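Local coordinates for protein choline kinase (Cryptosporidium parvum, PDB 3MES) that probably phosphorylates choline, and possibly ethanolamine, with ATP, and binds ADP, magnesium and decamethonium at its active site, at residues Y301-I306 with N396-H401; V362-S367 with K407-Q412; L204-A209 with E231-E236. All blocks are in the same frame, centred on the assembly; numbering follows the deposited sequence.

Contact 1 of 3, residues Y301-I306 with N396-H401. With MG (magnesium ion), chain M; DME (decamethonium ion), chain K.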
loop_
_atom_site.group_PDB
_atom_site.type_symbol
_atom_site.label_atom_id
_atom_site.label_comp_id
_atom_site.label_asym_id
_atom_site.label_seq_id
_atom_site.Cartn_x
_atom_site.Cartn_y
_atom_site.Cartn_z
ATOM N N TYR B 301 -4.127 17.412 -1.471
ATOM C CA TYR B 301 -3.173 16.551 -0.788
ATOM C C TYR B 301 -1.750 17.071 -0.989
ATOM O O TYR B 301 -0.964 17.141 -0.039
ATOM C CB TYR B 301 -3.291 15.108 -1.283
ATOM C CG TYR B 301 -2.116 14.246 -0.880
ATOM C CD1 TYR B 301 -1.992 13.771 0.422
ATOM C CD2 TYR B 301 -1.128 13.916 -1.797
ATOM C CE1 TYR B 301 -0.913 12.990 0.795
ATOM C CE2 TYR B 301 -0.052 13.137 -1.434
ATOM C CZ TYR B 301 0.054 12.679 -0.140
ATOM O OH TYR B 301 1.132 11.904 0.215
ATOM N N PHE B 302 -1.420 17.440 -2.223
ATOM C CA PHE B 302 -0.101 17.994 -2.507
ATOM C C PHE B 302 0.172 19.216 -1.638
ATOM O O PHE B 302 1.288 19.409 -1.161
ATOM C CB PHE B 302 0.049 18.358 -3.991
ATOM C CG PHE B 302 0.198 17.170 -4.900
ATOM C CD1 PHE B 302 0.547 15.930 -4.395
ATOM C CD2 PHE B 302 0.014 17.299 -6.266
ATOM C CE1 PHE B 302 0.692 14.837 -5.230
ATOM C CE2 PHE B 302 0.161 16.212 -7.110
ATOM C CZ PHE B 302 0.501 14.980 -6.592
ATOM N N CYS B 303 -0.853 20.036 -1.424
ATOM C CA CYS B 303 -0.697 21.270 -0.656
ATOM C C CYS B 303 -0.390 21.028 0.821
ATOM O O CYS B 303 0.315 21.817 1.452
ATOM C CB CYS B 303 -1.942 22.148 -0.781
ATOM S SG CYS B 303 -2.060 23.082 -2.321
ATOM N N GLU B 304 -0.935 19.950 1.374
ATOM C CA GLU B 304 -0.744 19.650 2.790
ATOM C C GLU B 304 0.715 19.334 3.091
ATOM O O GLU B 304 1.124 19.285 4.252
ATOM C CB GLU B 304 -1.647 18.496 3.229
ATOM C CG GLU B 304 -3.110 18.877 3.353
ATOM C CD GLU B 304 -3.358 19.864 4.478
ATOM O OE1 GLU B 304 -2.428 20.096 5.281
ATOM O OE2 GLU B 304 -4.480 20.405 4.561
ATOM N N TYR B 305 1.499 19.120 2.043
ATOM C CA TYR B 305 2.934 18.939 2.203
ATOM C C TYR B 305 3.526 20.164 2.888
ATOM O O TYR B 305 4.566 20.082 3.541
ATOM C CB TYR B 305 3.608 18.719 0.845
ATOM C CG TYR B 305 3.589 17.281 0.373
ATOM C CD1 TYR B 305 4.761 16.542 0.295
ATOM C CD2 TYR B 305 2.399 16.663 0.014
ATOM C CE1 TYR B 305 4.751 15.228 -0.133
ATOM C CE2 TYR B 305 2.379 15.351 -0.415
ATOM C CZ TYR B 305 3.555 14.639 -0.486
ATOM O OH TYR B 305 3.536 13.329 -0.911
ATOM N N ILE B 306 2.840 21.293 2.746
ATOM C CA ILE B 306 3.339 22.579 3.225
ATOM C C ILE B 306 2.938 22.891 4.666
ATOM O O ILE B 306 3.623 23.649 5.354
ATOM C CB ILE B 306 2.839 23.728 2.329
ATOM C CG1 ILE B 306 3.330 23.536 0.889
ATOM C CG2 ILE B 306 3.282 25.071 2.888
ATOM C CD1 ILE B 306 2.618 24.420 -0.126
ATOM N N ASN B 396 -4.616 33.942 6.441
ATOM C CA ASN B 396 -3.655 34.855 5.836
ATOM C C ASN B 396 -2.605 34.092 5.043
ATOM O O ASN B 396 -2.183 34.521 3.970
ATOM C CB ASN B 396 -2.959 35.691 6.914
ATOM C CG ASN B 396 -3.833 36.805 7.446
ATOM O OD1 ASN B 396 -3.517 37.423 8.463
ATOM N ND2 ASN B 396 -4.938 37.074 6.758
ATOM N N THR B 397 -2.189 32.953 5.582
ATOM C CA THR B 397 -1.159 32.144 4.949
ATOM C C THR B 397 -1.664 31.499 3.661
ATOM O O THR B 397 -1.025 31.612 2.612
ATOM C CB THR B 397 -0.620 31.070 5.913
ATOM O OG1 THR B 397 -0.155 31.702 7.112
ATOM C CG2 THR B 397 0.528 30.304 5.276
ATOM N N ARG B 398 -2.814 30.834 3.735
ATOM C CA ARG B 398 -3.385 30.194 2.554
ATOM C C ARG B 398 -3.614 31.216 1.442
ATOM O O ARG B 398 -3.342 30.941 0.271
ATOM C CB ARG B 398 -4.691 29.467 2.887
ATOM C CG ARG B 398 -4.564 28.386 3.951
ATOM C CD ARG B 398 -3.405 27.432 3.674
ATOM N NE ARG B 398 -3.473 26.814 2.351
ATOM C CZ ARG B 398 -4.028 25.632 2.098
ATOM N NH1 ARG B 398 -4.583 24.928 3.076
ATOM N NH2 ARG B 398 -4.032 25.155 0.859
ATOM N N PHE B 399 -4.113 32.393 1.812
ATOM C CA PHE B 399 -4.328 33.461 0.841
ATOM C C PHE B 399 -2.998 33.909 0.246
ATOM O O PHE B 399 -2.837 33.957 -0.970
ATOM C CB PHE B 399 -5.055 34.654 1.472
ATOM C CG PHE B 399 -6.478 34.363 1.868
ATOM C CD1 PHE B 399 -7.192 33.350 1.248
ATOM C CD2 PHE B 399 -7.108 35.118 2.841
ATOM C CE1 PHE B 399 -8.500 33.084 1.606
ATOM C CE2 PHE B 399 -8.415 34.860 3.202
ATOM C CZ PHE B 399 -9.114 33.840 2.581
ATOM N N THR B 400 -2.046 34.233 1.113
ATOM C CA THR B 400 -0.704 34.583 0.672
ATOM C C THR B 400 -0.212 33.571 -0.358
ATOM O O THR B 400 0.241 33.941 -1.440
ATOM C CB THR B 400 0.286 34.619 1.856
ATOM O OG1 THR B 400 -0.089 35.659 2.767
ATOM C CG2 THR B 400 1.704 34.872 1.366
ATOM N N HIS B 401 -0.317 32.290 -0.019
ATOM C CA HIS B 401 0.191 31.230 -0.884
ATOM C C HIS B 401 -0.580 31.119 -2.195
ATOM O O HIS B 401 -0.027 30.689 -3.208
ATOM C CB HIS B 401 0.210 29.884 -0.153
ATOM C CG HIS B 401 1.282 29.779 0.888
ATOM N ND1 HIS B 401 1.207 28.905 1.951
ATOM C CD2 HIS B 401 2.451 30.446 1.032
ATOM C CE1 HIS B 401 2.287 29.033 2.701
ATOM N NE2 HIS B 401 3.057 29.963 2.166
HETATM MG MG MG M . -0.332 19.091 6.073
HETATM N N1 DME K . -3.584 18.321 16.466
HETATM C C2 DME K . -4.479 19.418 16.871
HETATM C C3 DME K . -5.481 19.712 15.750
HETATM C C4 DME K . -6.160 21.070 15.962
HETATM C C5 DME K . -7.212 21.347 14.881
HETATM C C6 DME K . -6.560 21.592 13.515
HETATM C C7 DME K . -6.813 23.021 13.023
HETATM C C8 DME K . -7.560 23.024 11.687
HETATM C C9 DME K . -6.596 23.095 10.500
HETATM C C10 DME K . -7.051 22.167 9.371
HETATM C C11 DME K . -6.714 22.762 8.003
HETATM N N12 DME K . -7.241 21.898 6.934
HETATM C C13 DME K . -2.226 18.571 16.977
HETATM C C14 DME K . -4.090 17.054 17.018
HETATM C C15 DME K . -3.540 18.239 14.996
HETATM C C16 DME K . -6.695 20.540 7.068
HETATM C C17 DME K . -8.707 21.846 7.032
HETATM C C18 DME K . -6.840 22.451 5.628
HETATM O O HOH W 1 -4.607 21.979 2.415
#

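Contact 2 of 3, residues V362-S367 with K407-Q412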
loop_
_atom_site.group_PDB
_atom_site.type_symbol
_atom_site.label_atom_id
_atom_site.label_comp_id
_atom_site.label_asym_id
_atom_site.label_seq_id
_atom_site.Cartn_x
_atom_site.Cartn_y
_atom_site.Cartn_z
ATOM N N VAL B 362 -3.152 23.502 -11.396
ATOM C CA VAL B 362 -4.164 24.552 -11.407
ATOM C C VAL B 362 -5.068 24.464 -10.181
ATOM O O VAL B 362 -5.388 25.474 -9.561
ATOM C CB VAL B 362 -5.030 24.478 -12.680
ATOM C CG1 VAL B 362 -6.336 25.238 -12.481
ATOM C CG2 VAL B 362 -4.259 25.010 -13.880
ATOM N N PHE B 363 -5.473 23.246 -9.835
ATOM C CA PHE B 363 -6.385 23.029 -8.719
ATOM C C PHE B 363 -5.775 23.369 -7.360
ATOM O O PHE B 363 -6.468 23.331 -6.344
ATOM C CB PHE B 363 -6.893 21.585 -8.716
ATOM C CG PHE B 363 -7.896 21.294 -9.795
ATOM C CD1 PHE B 363 -9.241 21.568 -9.599
ATOM C CD2 PHE B 363 -7.497 20.747 -11.003
ATOM C CE1 PHE B 363 -10.169 21.302 -10.590
ATOM C CE2 PHE B 363 -8.420 20.477 -11.997
ATOM C CZ PHE B 363 -9.757 20.755 -11.791
ATOM N N THR B 364 -4.483 23.695 -7.337
ATOM C CA THR B 364 -3.820 24.046 -6.084
ATOM C C THR B 364 -4.388 25.344 -5.520
ATOM O O THR B 364 -4.421 25.546 -4.302
ATOM C CB THR B 364 -2.289 24.199 -6.253
ATOM O OG1 THR B 364 -2.006 25.208 -7.231
ATOM C CG2 THR B 364 -1.658 22.885 -6.687
ATOM N N LEU B 365 -4.831 26.223 -6.414
ATOM C CA LEU B 365 -5.392 27.502 -6.010
ATOM C C LEU B 365 -6.753 27.301 -5.352
ATOM O O LEU B 365 -7.124 28.030 -4.430
ATOM C CB LEU B 365 -5.510 28.444 -7.212
ATOM C CG LEU B 365 -4.242 28.677 -8.045
ATOM C CD1 LEU B 365 -4.550 29.541 -9.253
ATOM C CD2 LEU B 365 -3.129 29.303 -7.210
ATOM N N ILE B 366 -7.495 26.306 -5.827
ATOM C CA ILE B 366 -8.789 25.984 -5.238
ATOM C C ILE B 366 -8.623 25.640 -3.760
ATOM O O ILE B 366 -9.443 26.024 -2.928
ATOM C CB ILE B 366 -9.473 24.815 -5.972
ATOM C CG1 ILE B 366 -9.729 25.183 -7.435
ATOM C CG2 ILE B 366 -10.781 24.444 -5.288
ATOM C CD1 ILE B 366 -10.756 26.280 -7.627
ATOM N N SER B 367 -7.544 24.929 -3.445
ATOM C CA SER B 367 -7.256 24.500 -2.080
ATOM C C SER B 367 -6.922 25.672 -1.158
ATOM O O SER B 367 -7.469 25.781 -0.058
ATOM C CB SER B 367 -6.110 23.485 -2.078
ATOM O OG SER B 367 -5.756 23.109 -0.756
ATOM N N LYS B 407 1.265 33.265 -9.324
ATOM C CA LYS B 407 2.388 33.858 -10.044
ATOM C C LYS B 407 3.302 32.774 -10.608
ATOM O O LYS B 407 3.853 32.920 -11.698
ATOM C CB LYS B 407 3.197 34.797 -9.145
ATOM C CG LYS B 407 2.600 36.191 -8.988
ATOM C CD LYS B 407 3.645 37.183 -8.482
ATOM C CE LYS B 407 4.612 37.611 -9.589
ATOM N NZ LYS B 407 5.590 36.547 -9.958
ATOM N N GLU B 408 3.461 31.688 -9.859
ATOM C CA GLU B 408 4.327 30.598 -10.286
ATOM C C GLU B 408 3.726 29.849 -11.472
ATOM O O GLU B 408 4.408 29.601 -12.468
ATOM C CB GLU B 408 4.612 29.642 -9.124
ATOM C CG GLU B 408 5.274 30.318 -7.931
ATOM C CD GLU B 408 5.963 29.337 -6.996
ATOM O OE1 GLU B 408 5.438 28.216 -6.801
ATOM O OE2 GLU B 408 7.035 29.695 -6.456
ATOM N N LEU B 409 2.447 29.501 -11.363
ATOM C CA LEU B 409 1.740 28.821 -12.443
ATOM C C LEU B 409 1.824 29.619 -13.739
ATOM O O LEU B 409 1.945 29.053 -14.825
ATOM C CB LEU B 409 0.274 28.589 -12.066
ATOM C CG LEU B 409 0.016 27.774 -10.798
ATOM C CD1 LEU B 409 -1.466 27.454 -10.661
ATOM C CD2 LEU B 409 0.844 26.496 -10.803
ATOM N N ILE B 410 1.752 30.940 -13.615
ATOM C CA ILE B 410 1.866 31.831 -14.760
ATOM C C ILE B 410 3.273 31.789 -15.344
ATOM O O ILE B 410 3.456 31.519 -16.531
ATOM C CB ILE B 410 1.518 33.283 -14.372
ATOM C CG1 ILE B 410 0.029 33.401 -14.044
ATOM C CG2 ILE B 410 1.908 34.248 -15.492
ATOM C CD1 ILE B 410 -0.358 34.728 -13.427
ATOM N N ASP B 411 4.266 32.051 -14.502
ATOM C CA ASP B 411 5.657 32.031 -14.936
ATOM C C ASP B 411 6.053 30.666 -15.494
ATOM O O ASP B 411 6.975 30.560 -16.302
ATOM C CB ASP B 411 6.583 32.432 -13.785
ATOM C CG ASP B 411 7.935 31.747 -13.858
ATOM O OD1 ASP B 411 8.917 32.407 -14.262
ATOM O OD2 ASP B 411 8.016 30.548 -13.517
ATOM N N GLN B 412 5.346 29.626 -15.067
ATOM C CA GLN B 412 5.624 28.270 -15.532
ATOM C C GLN B 412 4.839 27.919 -16.792
ATOM O O GLN B 412 5.065 26.875 -17.405
ATOM C CB GLN B 412 5.332 27.257 -14.428
ATOM C CG GLN B 412 6.369 27.242 -13.321
ATOM C CD GLN B 412 5.980 26.324 -12.179
ATOM O OE1 GLN B 412 4.807 25.983 -12.013
ATOM N NE2 GLN B 412 6.963 25.925 -11.380
#

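Contact 3 of 3, residues L204-A209 with E231-E236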
loop_
_atom_site.group_PDB
_atom_site.type_symbol
_atom_site.label_atom_id
_atom_site.label_comp_id
_atom_site.label_asym_id
_atom_site.label_seq_id
_atom_site.Cartn_x
_atom_site.Cartn_y
_atom_site.Cartn_z
ATOM N N LEU B 204 -20.284 29.227 -1.017
ATOM C CA LEU B 204 -20.966 29.005 0.250
ATOM C C LEU B 204 -20.125 29.497 1.425
ATOM O O LEU B 204 -20.625 30.183 2.316
ATOM C CB LEU B 204 -21.276 27.519 0.427
ATOM C CG LEU B 204 -22.538 27.195 1.218
ATOM C CD1 LEU B 204 -23.758 27.467 0.350
ATOM C CD2 LEU B 204 -22.517 25.746 1.691
ATOM N N TRP B 205 -18.845 29.140 1.428
ATOM C CA TRP B 205 -17.957 29.527 2.519
ATOM C C TRP B 205 -17.525 30.988 2.423
ATOM O O TRP B 205 -17.168 31.603 3.430
ATOM C CB TRP B 205 -16.741 28.599 2.604
ATOM C CG TRP B 205 -17.085 27.218 3.072
ATOM C CD1 TRP B 205 -18.294 26.793 3.547
ATOM C CD2 TRP B 205 -16.205 26.089 3.148
ATOM N NE1 TRP B 205 -18.226 25.465 3.895
ATOM C CE2 TRP B 205 -16.954 25.009 3.662
ATOM C CE3 TRP B 205 -14.860 25.882 2.827
ATOM C CZ2 TRP B 205 -16.403 23.744 3.862
ATOM C CZ3 TRP B 205 -14.315 24.626 3.022
ATOM C CH2 TRP B 205 -15.086 23.573 3.536
ATOM N N ARG B 206 -17.564 31.544 1.216
ATOM C CA ARG B 206 -17.271 32.960 1.034
ATOM C C ARG B 206 -18.268 33.806 1.815
ATOM O O ARG B 206 -17.890 34.757 2.499
ATOM C CB ARG B 206 -17.323 33.343 -0.443
ATOM C CG ARG B 206 -17.168 34.833 -0.690
ATOM C CD ARG B 206 -17.342 35.165 -2.158
ATOM N NE ARG B 206 -18.643 34.729 -2.660
ATOM C CZ ARG B 206 -19.016 34.812 -3.932
ATOM N NH1 ARG B 206 -18.188 35.315 -4.839
ATOM N NH2 ARG B 206 -20.218 34.389 -4.301
ATOM N N GLU B 207 -19.544 33.450 1.709
ATOM C CA GLU B 207 -20.603 34.171 2.402
ATOM C C GLU B 207 -20.509 34.014 3.917
ATOM O O GLU B 207 -20.749 34.966 4.656
ATOM C CB GLU B 207 -21.978 33.734 1.893
ATOM C CG GLU B 207 -22.260 34.173 0.467
ATOM C CD GLU B 207 -22.020 35.657 0.266
ATOM O OE1 GLU B 207 -22.326 36.438 1.194
ATOM O OE2 GLU B 207 -21.525 36.043 -0.816
ATOM N N GLU B 208 -20.156 32.819 4.381
ATOM C CA GLU B 208 -19.970 32.602 5.812
ATOM C C GLU B 208 -18.842 33.484 6.345
ATOM O O GLU B 208 -18.921 34.005 7.457
ATOM C CB GLU B 208 -19.696 31.126 6.121
ATOM C CG GLU B 208 -20.930 30.233 6.050
ATOM C CD GLU B 208 -20.659 28.808 6.510
ATOM O OE1 GLU B 208 -21.413 27.896 6.110
ATOM O OE2 GLU B 208 -19.691 28.595 7.269
ATOM N N ALA B 209 -17.795 33.654 5.543
ATOM C CA ALA B 209 -16.671 34.504 5.924
ATOM C C ALA B 209 -17.108 35.958 6.095
ATOM O O ALA B 209 -16.838 36.577 7.124
ATOM C CB ALA B 209 -15.549 34.396 4.902
ATOM N N GLU B 231 -10.342 37.849 -6.825
ATOM C CA GLU B 231 -9.847 36.685 -7.552
ATOM C C GLU B 231 -10.943 35.643 -7.738
ATOM O O GLU B 231 -11.016 34.985 -8.774
ATOM C CB GLU B 231 -8.656 36.061 -6.817
ATOM C CG GLU B 231 -7.429 36.953 -6.740
ATOM C CD GLU B 231 -6.634 36.967 -8.032
ATOM O OE1 GLU B 231 -6.523 35.903 -8.679
ATOM O OE2 GLU B 231 -6.111 38.042 -8.395
ATOM N N ILE B 232 -11.795 35.499 -6.730
ATOM C CA ILE B 232 -12.862 34.505 -6.765
ATOM C C ILE B 232 -13.777 34.676 -7.976
ATOM O O ILE B 232 -14.284 33.697 -8.524
ATOM C CB ILE B 232 -13.692 34.524 -5.467
ATOM C CG1 ILE B 232 -12.837 34.039 -4.294
ATOM C CG2 ILE B 232 -14.932 33.660 -5.611
ATOM C CD1 ILE B 232 -13.592 33.894 -2.995
ATOM N N ASP B 233 -13.980 35.919 -8.397
ATOM C CA ASP B 233 -14.832 36.203 -9.548
ATOM C C ASP B 233 -14.291 35.572 -10.830
ATOM O O ASP B 233 -15.055 35.241 -11.737
ATOM C CB ASP B 233 -14.996 37.714 -9.738
ATOM C CG ASP B 233 -15.810 38.358 -8.631
ATOM O OD1 ASP B 233 -16.794 37.737 -8.172
ATOM O OD2 ASP B 233 -15.466 39.489 -8.223
ATOM N N GLN B 234 -12.972 35.410 -10.900
ATOM C CA GLN B 234 -12.324 34.847 -12.085
ATOM C C GLN B 234 -12.053 33.358 -11.923
ATOM O O GLN B 234 -11.592 32.699 -12.854
ATOM C CB GLN B 234 -10.992 35.553 -12.348
ATOM C CG GLN B 234 -11.081 37.058 -12.512
ATOM C CD GLN B 234 -9.711 37.717 -12.523
ATOM O OE1 GLN B 234 -9.490 38.707 -13.223
ATOM N NE2 GLN B 234 -8.780 37.163 -11.746
ATOM N N LEU B 235 -12.341 32.835 -10.736
ATOM C CA LEU B 235 -11.913 31.493 -10.357
ATOM C C LEU B 235 -12.402 30.394 -11.297
ATOM O O LEU B 235 -11.668 29.452 -11.592
ATOM C CB LEU B 235 -12.328 31.192 -8.914
ATOM C CG LEU B 235 -11.490 30.139 -8.192
ATOM C CD1 LEU B 235 -10.014 30.327 -8.506
ATOM C CD2 LEU B 235 -11.736 30.198 -6.694
ATOM N N GLU B 236 -13.640 30.515 -11.766
ATOM C CA GLU B 236 -14.207 29.525 -12.677
ATOM C C GLU B 236 -13.525 29.551 -14.046
ATOM O O GLU B 236 -13.097 28.514 -14.553
ATOM C CB GLU B 236 -15.723 29.711 -12.813
ATOM C CG GLU B 236 -16.495 29.376 -11.542
ATOM C CD GLU B 236 -18.005 29.365 -11.740
ATOM O OE1 GLU B 236 -18.463 29.296 -12.901
ATOM O OE2 GLU B 236 -18.736 29.418 -10.727
HETATM O O HOH W 2 -18.113 35.357 -7.702
#

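Contact 1 of 3, residues Y301-I306 with N396-H401
The guanidinium of Arg398 meets Cys303 obliquely, CB of Cys303 lying 4.0 Å from NH2 of Arg398, while methyl C18 of decamethonium sits at the edge of the group, near its plane. The His401 ring is likewise approached obliquely, by methyl CG2 of Ile306, the two side chains sliding past each other in opposite directions. In this choline/ethanolamine kinase fold, a type I beta turn from Cys303 to Ile306 continues from helix 294-303, carries the magnesium ligand Glu304 and faces helix 391-411. Glu304 grips the metal twice, by O at 2.3 Å and by OE1 at 2.5 Å; Tyr307 O and Glu271 OE2 are further ligands. The glutamate chain bends at chi2 (-67°), which folds the carboxylate back so that OE1 and the residue's own carbonyl reach one ion. Arg398 bonds through NE to His368 ND1, through NH1 to Tyr394 OH of the decamethonium pocket and probably through NH2 to Ser367 OG; His401 ND1 bonds to Tyr307 OH. OE2 of Glu304 lies 3.3 Å from C18 of decamethonium, whose quaternary ammonium probably attracts it. Between Arg398 and Glu304 a water accepts from Arg398 NH1 at 3.0 Å and donates weakly to Glu304 OE2 at 2.7 Å.

Contact 2 of 3, residues V362-S367 with K407-Q412
Leu365 and Leu409 reach toward each other tip to tip, a small example of how two helices can meet through one leucine that serves several partners. Methyl CD1 of Leu409 does all the touching on its side. It lies 4.0 Å from CD1 of Leu365, and CG of Leu365 is equally near, so the methyl rests against the branch point as well as the end of its neighbour. Leu409 carries CG anti to its carbonyl carbon (chi1 -58°) and then extends, with chi2 at -172°, which sends CD1 across to the other segment. The same methyl comes within 4.0 Å of CA of Val362, touching main chain where the bond from CA to CB of Val362 runs along the interface rather than into it. Thr364 meets it differently: its side chain crosses that of Leu409 at a slant, and OG1 is 4.1 Å from CD1. This hydroxyl takes the place between backbone N and carbonyl carbon (chi1 59°), from which it bonds to the carbonyl O of Glu361, one turn back, and so offers the leucine an oxygen whose polar need is met within its own chain. All four residues are buried and the contact is wholly van der Waals in character. The junction of helices 351-362 and 364-376 here meets the C-terminal part of helix 391-411. Helix 235-239 adds Leu238 against Val362 and Leu365, the C-terminal tail lays Leu415 and Leu417 on Val362, and Ala299 of helix 294-303 packs on Thr364.

Contact 3 of 3, residues L204-A209 with E231-E236
Helix 198-214 faces the turn between helices 222-231 and 235-239 with Arg206 and Ile232 closest, their CA atoms 9.1 Å apart, a gap that only side chains bridge. Arg206 does most of the bridging. Its CG stands anti to the backbone N (chi1 174°), the chain runs on extended through chi2, and a bend at chi3 (58°) then swings the guanidinium along the neighbouring segment. Its extended part passes diagonally over Ile232. Aliphatic CD of Arg206 touches CD1 of Ile232 at 4.0 Å, and NH1 of Arg206 lies 3.7 Å from the other methyl, CG2 of Ile232, which meets the guanidinium obliquely. Asp233 lies near the plane of the guanidinium, at its edge, with OD1 4.3 Å from Arg206 NH1, beyond a salt bridge. A water in the same plane fills the step: it accepts from Arg206 NH1 at 2.9 Å and donates to Asp233 OD1 at 2.8 Å. A second carboxylate belongs to the arginine's own helix, Glu207 OE2 forming a long ion pair with Arg206 NE at 3.7 Å. Tyr203, on that helix too, touches the isoleucine, and Leu373 packs against both Arg206 and Ile232, carrying the apolar side to helix 364-376. The site lies away from the nucleotide and metal pockets. Its chemistry is that of an apolar contact flanked by a water-mediated charge pair: one methyl of buried Ile232 meets CD, the other NH1, whereas toward exposed Asp233 the attraction between opposite charges is probably relayed, and softened, by water.

From the N terminus, contact 3 comes first, closing a short, mostly helical excursion between 204-209 and 231-236, and it is complete before the other two begin. Contact 1 then opens at 301-306; contact 2 opens at 362-367 before contact 1 closes at 396-401, and closes last at 407-412, so these two cross. Both end on helix 391-411, which thereby ties the metal-site turn after helix 294-303 to the region where helix 364-376 begins. They also touch directly, Cys303 of contact 1 packing on Ser367 of contact 2. Contact 3 meets contact 2 through Leu235, which packs on Ile366, but does not touch contact 1.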